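Local structure of secreted effector protein SifA (Salmonella typhimurium, 3CXB) at residues A208-G213 and E237-C242; E215-I220 and Q317-H322. The protein acts as a secreted effector inside host cells, where it is required for endosomal tubulation and the formation of Salmonella-induced filaments, and interacts with host PLEKHM2. All coordinates share one frame; numbering follows the deposited sequence.

Contact 1. Residues A208-G213 and E237-C242; sequences AKIQSG and ETMAMC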
loop_
_atom_site.group_PDB
_atom_site.type_symbol
_atom_site.label_atom_id
_atom_site.label_comp_id
_atom_site.label_asym_id
_atom_site.label_seq_id
_atom_site.Cartn_x
_atom_site.Cartn_y
_atom_site.Cartn_z
ATOM N N ALA A 208 10.932 -12.286 -4.796
ATOM C CA ALA A 208 11.469 -12.575 -3.467
ATOM C C ALA A 208 10.322 -12.858 -2.482
ATOM O O ALA A 208 10.436 -13.737 -1.613
ATOM C CB ALA A 208 12.287 -11.413 -2.975
ATOM N N LYS A 209 9.229 -12.106 -2.621
ATOM C CA LYS A 209 8.058 -12.272 -1.772
ATOM C C LYS A 209 7.451 -13.646 -2.056
ATOM O O LYS A 209 7.049 -14.378 -1.144
ATOM C CB LYS A 209 7.032 -11.183 -2.082
ATOM C CG LYS A 209 6.356 -10.581 -0.872
ATOM C CD LYS A 209 7.371 -9.989 0.070
ATOM C CE LYS A 209 6.711 -9.031 1.053
ATOM N NZ LYS A 209 7.615 -8.709 2.201
ATOM N N ILE A 210 7.406 -14.002 -3.331
ATOM C CA ILE A 210 6.851 -15.286 -3.719
ATOM C C ILE A 210 7.685 -16.406 -3.129
ATOM O O ILE A 210 7.150 -17.442 -2.738
ATOM C CB ILE A 210 6.765 -15.438 -5.256
ATOM C CG1 ILE A 210 5.750 -14.430 -5.814
ATOM C CG2 ILE A 210 6.299 -16.841 -5.596
ATOM C CD1 ILE A 210 5.804 -14.231 -7.292
ATOM N N GLN A 211 8.995 -16.201 -3.050
ATOM C CA GLN A 211 9.867 -17.223 -2.472
ATOM C C GLN A 211 9.680 -17.376 -0.957
ATOM O O GLN A 211 9.659 -18.492 -0.442
ATOM C CB GLN A 211 11.334 -16.920 -2.783
ATOM C CG GLN A 211 11.847 -17.661 -4.005
ATOM C CD GLN A 211 11.680 -19.177 -3.880
ATOM O OE1 GLN A 211 12.162 -19.790 -2.924
ATOM N NE2 GLN A 211 10.996 -19.782 -4.843
ATOM N N SER A 212 9.553 -16.256 -0.243
ATOM C CA SER A 212 9.341 -16.308 1.199
ATOM C C SER A 212 8.073 -17.122 1.442
ATOM O O SER A 212 8.090 -18.105 2.190
ATOM C CB SER A 212 9.185 -14.903 1.761
ATOM O OG SER A 212 10.229 -14.082 1.282
ATOM N N GLY A 213 6.980 -16.729 0.795
ATOM C CA GLY A 213 5.744 -17.467 0.965
ATOM C C GLY A 213 5.927 -18.971 0.799
ATOM O O GLY A 213 5.374 -19.765 1.559
ATOM N N GLU A 237 4.826 -20.842 -11.299
ATOM C CA GLU A 237 3.416 -20.668 -11.608
ATOM C C GLU A 237 2.923 -19.300 -11.141
ATOM O O GLU A 237 2.314 -18.557 -11.912
ATOM C CB GLU A 237 2.599 -21.779 -10.943
ATOM C CG GLU A 237 1.229 -22.004 -11.551
ATOM C CD GLU A 237 1.148 -23.308 -12.323
ATOM O OE1 GLU A 237 0.167 -23.490 -13.078
ATOM O OE2 GLU A 237 2.059 -24.153 -12.170
ATOM N N THR A 238 3.199 -18.945 -9.892
ATOM C CA THR A 238 2.738 -17.652 -9.415
ATOM C C THR A 238 3.477 -16.540 -10.157
ATOM O O THR A 238 2.893 -15.503 -10.473
ATOM C CB THR A 238 2.942 -17.473 -7.897
ATOM O OG1 THR A 238 4.268 -17.007 -7.658
ATOM C CG2 THR A 238 2.734 -18.790 -7.157
ATOM N N MET A 239 4.759 -16.738 -10.436
ATOM C CA MET A 239 5.506 -15.720 -11.177
ATOM C C MET A 239 4.823 -15.530 -12.528
ATOM O O MET A 239 4.688 -14.409 -13.023
ATOM C CB MET A 239 6.944 -16.165 -11.430
ATOM C CG MET A 239 7.870 -16.054 -10.254
ATOM S SD MET A 239 8.245 -14.355 -9.914
ATOM C CE MET A 239 9.729 -14.120 -10.849
ATOM N N ALA A 240 4.384 -16.637 -13.119
ATOM C CA ALA A 240 3.741 -16.567 -14.416
ATOM C C ALA A 240 2.444 -15.802 -14.335
ATOM O O ALA A 240 2.220 -14.891 -15.120
ATOM C CB ALA A 240 3.499 -17.959 -14.968
ATOM N N MET A 241 1.588 -16.160 -13.390
ATOM C CA MET A 241 0.316 -15.472 -13.258
ATOM C C MET A 241 0.480 -13.969 -13.082
ATOM O O MET A 241 -0.357 -13.196 -13.528
ATOM C CB MET A 241 -0.467 -16.042 -12.084
ATOM C CG MET A 241 -1.326 -17.221 -12.443
ATOM S SD MET A 241 -2.028 -17.997 -10.974
ATOM C CE MET A 241 -1.133 -19.571 -11.012
ATOM N N CYS A 242 1.559 -13.559 -12.425
ATOM C CA CYS A 242 1.814 -12.144 -12.195
ATOM C C CYS A 242 2.453 -11.511 -13.407
ATOM O O CYS A 242 2.686 -10.304 -13.437
ATOM C CB CYS A 242 2.712 -11.958 -10.982
ATOM S SG CYS A 242 1.940 -12.592 -9.502
#

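Contact 2. Residues E215-I220 and Q317-H322; sequences EKTTRI and QLTTLH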
loop_
_atom_site.group_PDB
_atom_site.type_symbol
_atom_site.label_atom_id
_atom_site.label_comp_id
_atom_site.label_asym_id
_atom_site.label_seq_id
_atom_site.Cartn_x
_atom_site.Cartn_y
_atom_site.Cartn_z
ATOM N N GLU A 215 8.839 -20.931 1.020
ATOM C CA GLU A 215 9.646 -21.454 2.113
ATOM C C GLU A 215 8.897 -21.421 3.448
ATOM O O GLU A 215 9.084 -22.291 4.297
ATOM C CB GLU A 215 10.940 -20.651 2.221
ATOM C CG GLU A 215 11.766 -20.628 0.947
ATOM C CD GLU A 215 12.972 -19.715 1.056
ATOM O OE1 GLU A 215 12.790 -18.517 1.390
ATOM O OE2 GLU A 215 14.101 -20.195 0.804
ATOM N N LYS A 216 8.045 -20.415 3.621
ATOM C CA LYS A 216 7.271 -20.263 4.841
ATOM C C LYS A 216 6.244 -21.382 5.030
ATOM O O LYS A 216 6.253 -22.084 6.041
ATOM C CB LYS A 216 6.559 -18.905 4.832
ATOM C CG LYS A 216 5.716 -18.622 6.073
ATOM C CD LYS A 216 5.066 -17.245 6.020
ATOM C CE LYS A 216 4.249 -16.954 7.282
ATOM N NZ LYS A 216 3.551 -15.631 7.214
ATOM N N THR A 217 5.354 -21.536 4.057
ATOM C CA THR A 217 4.326 -22.560 4.115
ATOM C C THR A 217 4.950 -23.957 4.214
ATOM O O THR A 217 4.372 -24.862 4.820
ATOM C CB THR A 217 3.419 -22.486 2.863
ATOM O OG1 THR A 217 2.845 -21.182 2.765
ATOM C CG2 THR A 217 2.288 -23.508 2.945
ATOM N N THR A 218 6.127 -24.128 3.614
ATOM C CA THR A 218 6.819 -25.418 3.629
ATOM C C THR A 218 7.271 -25.792 5.044
ATOM O O THR A 218 7.189 -26.953 5.453
ATOM C CB THR A 218 8.028 -25.393 2.647
ATOM O OG1 THR A 218 7.533 -25.241 1.313
ATOM C CG2 THR A 218 8.821 -26.691 2.693
ATOM N N ARG A 219 7.737 -24.796 5.785
ATOM C CA ARG A 219 8.174 -24.997 7.156
ATOM C C ARG A 219 7.013 -25.453 8.051
ATOM O O ARG A 219 7.055 -26.541 8.630
ATOM C CB ARG A 219 8.778 -23.698 7.702
ATOM C CG ARG A 219 10.181 -23.409 7.181
ATOM C CD ARG A 219 11.160 -24.469 7.680
ATOM N NE ARG A 219 12.494 -24.359 7.092
ATOM C CZ ARG A 219 12.771 -24.576 5.811
ATOM N NH1 ARG A 219 14.017 -24.454 5.374
ATOM N NH2 ARG A 219 11.805 -24.912 4.965
ATOM N N ILE A 220 5.969 -24.628 8.146
ATOM C CA ILE A 220 4.820 -24.955 8.985
ATOM C C ILE A 220 4.185 -26.272 8.578
ATOM O O ILE A 220 3.674 -27.015 9.419
ATOM C CB ILE A 220 3.732 -23.847 8.957
ATOM C CG1 ILE A 220 2.987 -23.861 7.628
ATOM C CG2 ILE A 220 4.371 -22.489 9.193
ATOM C CD1 ILE A 220 1.864 -22.857 7.567
ATOM N N GLN A 317 -0.775 -21.357 -3.868
ATOM C CA GLN A 317 -0.391 -22.126 -5.041
ATOM C C GLN A 317 0.303 -23.393 -4.558
ATOM O O GLN A 317 -0.030 -24.507 -4.962
ATOM C CB GLN A 317 0.561 -21.325 -5.941
ATOM C CG GLN A 317 -0.143 -20.573 -7.061
ATOM C CD GLN A 317 -0.785 -21.510 -8.069
ATOM O OE1 GLN A 317 -1.728 -21.141 -8.778
ATOM N NE2 GLN A 317 -0.269 -22.732 -8.144
ATOM N N LEU A 318 1.274 -23.205 -3.679
ATOM C CA LEU A 318 2.015 -24.317 -3.128
ATOM C C LEU A 318 1.056 -25.363 -2.562
ATOM O O LEU A 318 1.153 -26.537 -2.869
ATOM C CB LEU A 318 2.947 -23.829 -2.025
ATOM C CG LEU A 318 3.894 -24.914 -1.533
ATOM C CD1 LEU A 318 4.924 -25.185 -2.637
ATOM C CD2 LEU A 318 4.596 -24.469 -0.260
ATOM N N THR A 319 0.106 -24.936 -1.752
ATOM C CA THR A 319 -0.812 -25.889 -1.162
ATOM C C THR A 319 -1.736 -26.523 -2.181
ATOM O O THR A 319 -2.004 -27.723 -2.127
ATOM C CB THR A 319 -1.649 -25.232 -0.062
ATOM O OG1 THR A 319 -2.425 -24.164 -0.626
ATOM C CG2 THR A 319 -0.730 -24.690 1.041
ATOM N N THR A 320 -2.225 -25.716 -3.111
ATOM C CA THR A 320 -3.132 -26.214 -4.136
ATOM C C THR A 320 -2.414 -27.224 -5.053
ATOM O O THR A 320 -2.965 -28.269 -5.420
ATOM C CB THR A 320 -3.729 -25.028 -4.949
ATOM O OG1 THR A 320 -4.769 -25.506 -5.807
ATOM C CG2 THR A 320 -2.663 -24.357 -5.789
ATOM N N LEU A 321 -1.177 -26.927 -5.415
ATOM C CA LEU A 321 -0.452 -27.855 -6.255
ATOM C C LEU A 321 -0.233 -29.149 -5.480
ATOM O O LEU A 321 -0.541 -30.235 -5.976
ATOM C CB LEU A 321 0.894 -27.268 -6.686
ATOM C CG LEU A 321 0.860 -26.226 -7.806
ATOM C CD1 LEU A 321 2.277 -25.706 -8.075
ATOM C CD2 LEU A 321 0.258 -26.859 -9.065
ATOM N N HIS A 322 0.283 -29.035 -4.257
ATOM C CA HIS A 322 0.546 -30.211 -3.436
ATOM C C HIS A 322 -0.653 -31.148 -3.321
ATOM O O HIS A 322 -0.527 -32.349 -3.542
ATOM C CB HIS A 322 0.983 -29.814 -2.033
ATOM C CG HIS A 322 1.394 -30.979 -1.192
ATOM N ND1 HIS A 322 1.632 -30.874 0.160
ATOM C CD2 HIS A 322 1.625 -32.273 -1.514
ATOM C CE1 HIS A 322 1.991 -32.053 0.636
ATOM N NE2 HIS A 322 1.995 -32.919 -0.359
#

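Contact 1. Residues A208-G213 and E237-C242
Two consecutive helices of the helical C-terminal part of SifA, 197-220 and 228-241, meet where Ile210 of the first packs against Thr238 and Met239 of the second. Between the two segments the nearest CA atoms are those of Ile210 and Thr238, 7.4 Å apart. Ile210 supplies nearly all of the contact surface of its segment. Its side chain lies against that of Thr238, the two running past each other in opposite directions, with Ile210 CG2 4.1 Å from Thr238 CB; the modelled approach to Thr238 OG1 is too close to be reliable. At the end of the CG1 branch, Ile210 CD1 comes to 3.6 Å from Met239 SD and to 4.0 Å from Met239 CG. The bend of the methionine at chi2 (-72°) brings SD nearer to Ile210 CD1 than CG is; the bend at chi3 then turns CE away from it. The two side chains meet slantwise. Phe235, one turn earlier on helix 228-241, also touches Ile210, while Gln317 of helix 307-324 lies against Thr238. Away from this seam, Ser212 OG donates to Ala208 O (2.9 Å), entering on the opposite face of the carbonyl from Ser212 N, so that the helix itself serves the hydroxyl. With no hydrogen bond between the segments, the contact rests on the packing of buried side chains around one isoleucine.

Contact 2. Residues E215-I220 and Q317-H322
Thr217 faces Leu318 and Thr319 across the gap between helices 197-220 and 307-324, and it illustrates how a threonine can meet residues 317-322 through its carbon atoms while its hydroxyl turns back to its own helix. Its CB lies 3.9 Å from Leu318 CD2, the two side chains running past each other in opposite directions. Beyond CB the side chain forks. The methyl branch points on across the gap: CG2 of Thr217 meets CG2 of Thr319 at 3.8 Å, methyl against methyl, with the two side chains crossing at about a right angle, and the same Thr217 CG2 stays 4.1 Å from Leu318 CD2. The hydroxyl branch takes the other course. With chi1 at -57°, OG1 sits beside its own backbone N and bonds back to Gly213 O, one turn earlier, so this buried polar atom is satisfied within its helix. The segments form a helix-helix packing between elements distant in sequence, the last turns of helix 197-220 lying against the later part of helix 307-324, the last helix of the modelled chain. Their axes come within 10.3 Å and their directions differ by 57°. On the other helix, chi1 (-172°) and chi2 of Leu318 together set CD2 against both Thr217 and Thr218. CD2 of Leu318 lies 3.4 Å from Thr218 OG1, the two side chains crossing at about a right angle, and that hydroxyl is bonded to Ile214 O of its own helix. Thr319 reaches a similar result by another rotamer: its OG1 bonds to Glu316 O, and its CG2 is the atom that meets Thr217. Ile226, in the loop before helix 228-241, touches Leu318 as well, and Leu221 touches Thr319.

Both contacts draw on helix 197-220: contact 1 uses residues 208-213 and contact 2 the next turns, 215-220, with a single residue between. Their partners come later in the chain, 237-242 on helix 228-241 and 317-322 on helix 307-324, so the four segments alternate. The contact centres are 12 Å apart, and the partner helices also touch each other, with Thr238 CG2 3.4 Å from Gln317 CG. Three helices therefore meet pairwise, and the long helix 197-220 leans on a close neighbour in sequence and on a distant one. Helix 307-324, near the C-terminal end of the modelled chain, is thereby tied into the helical part of SifA.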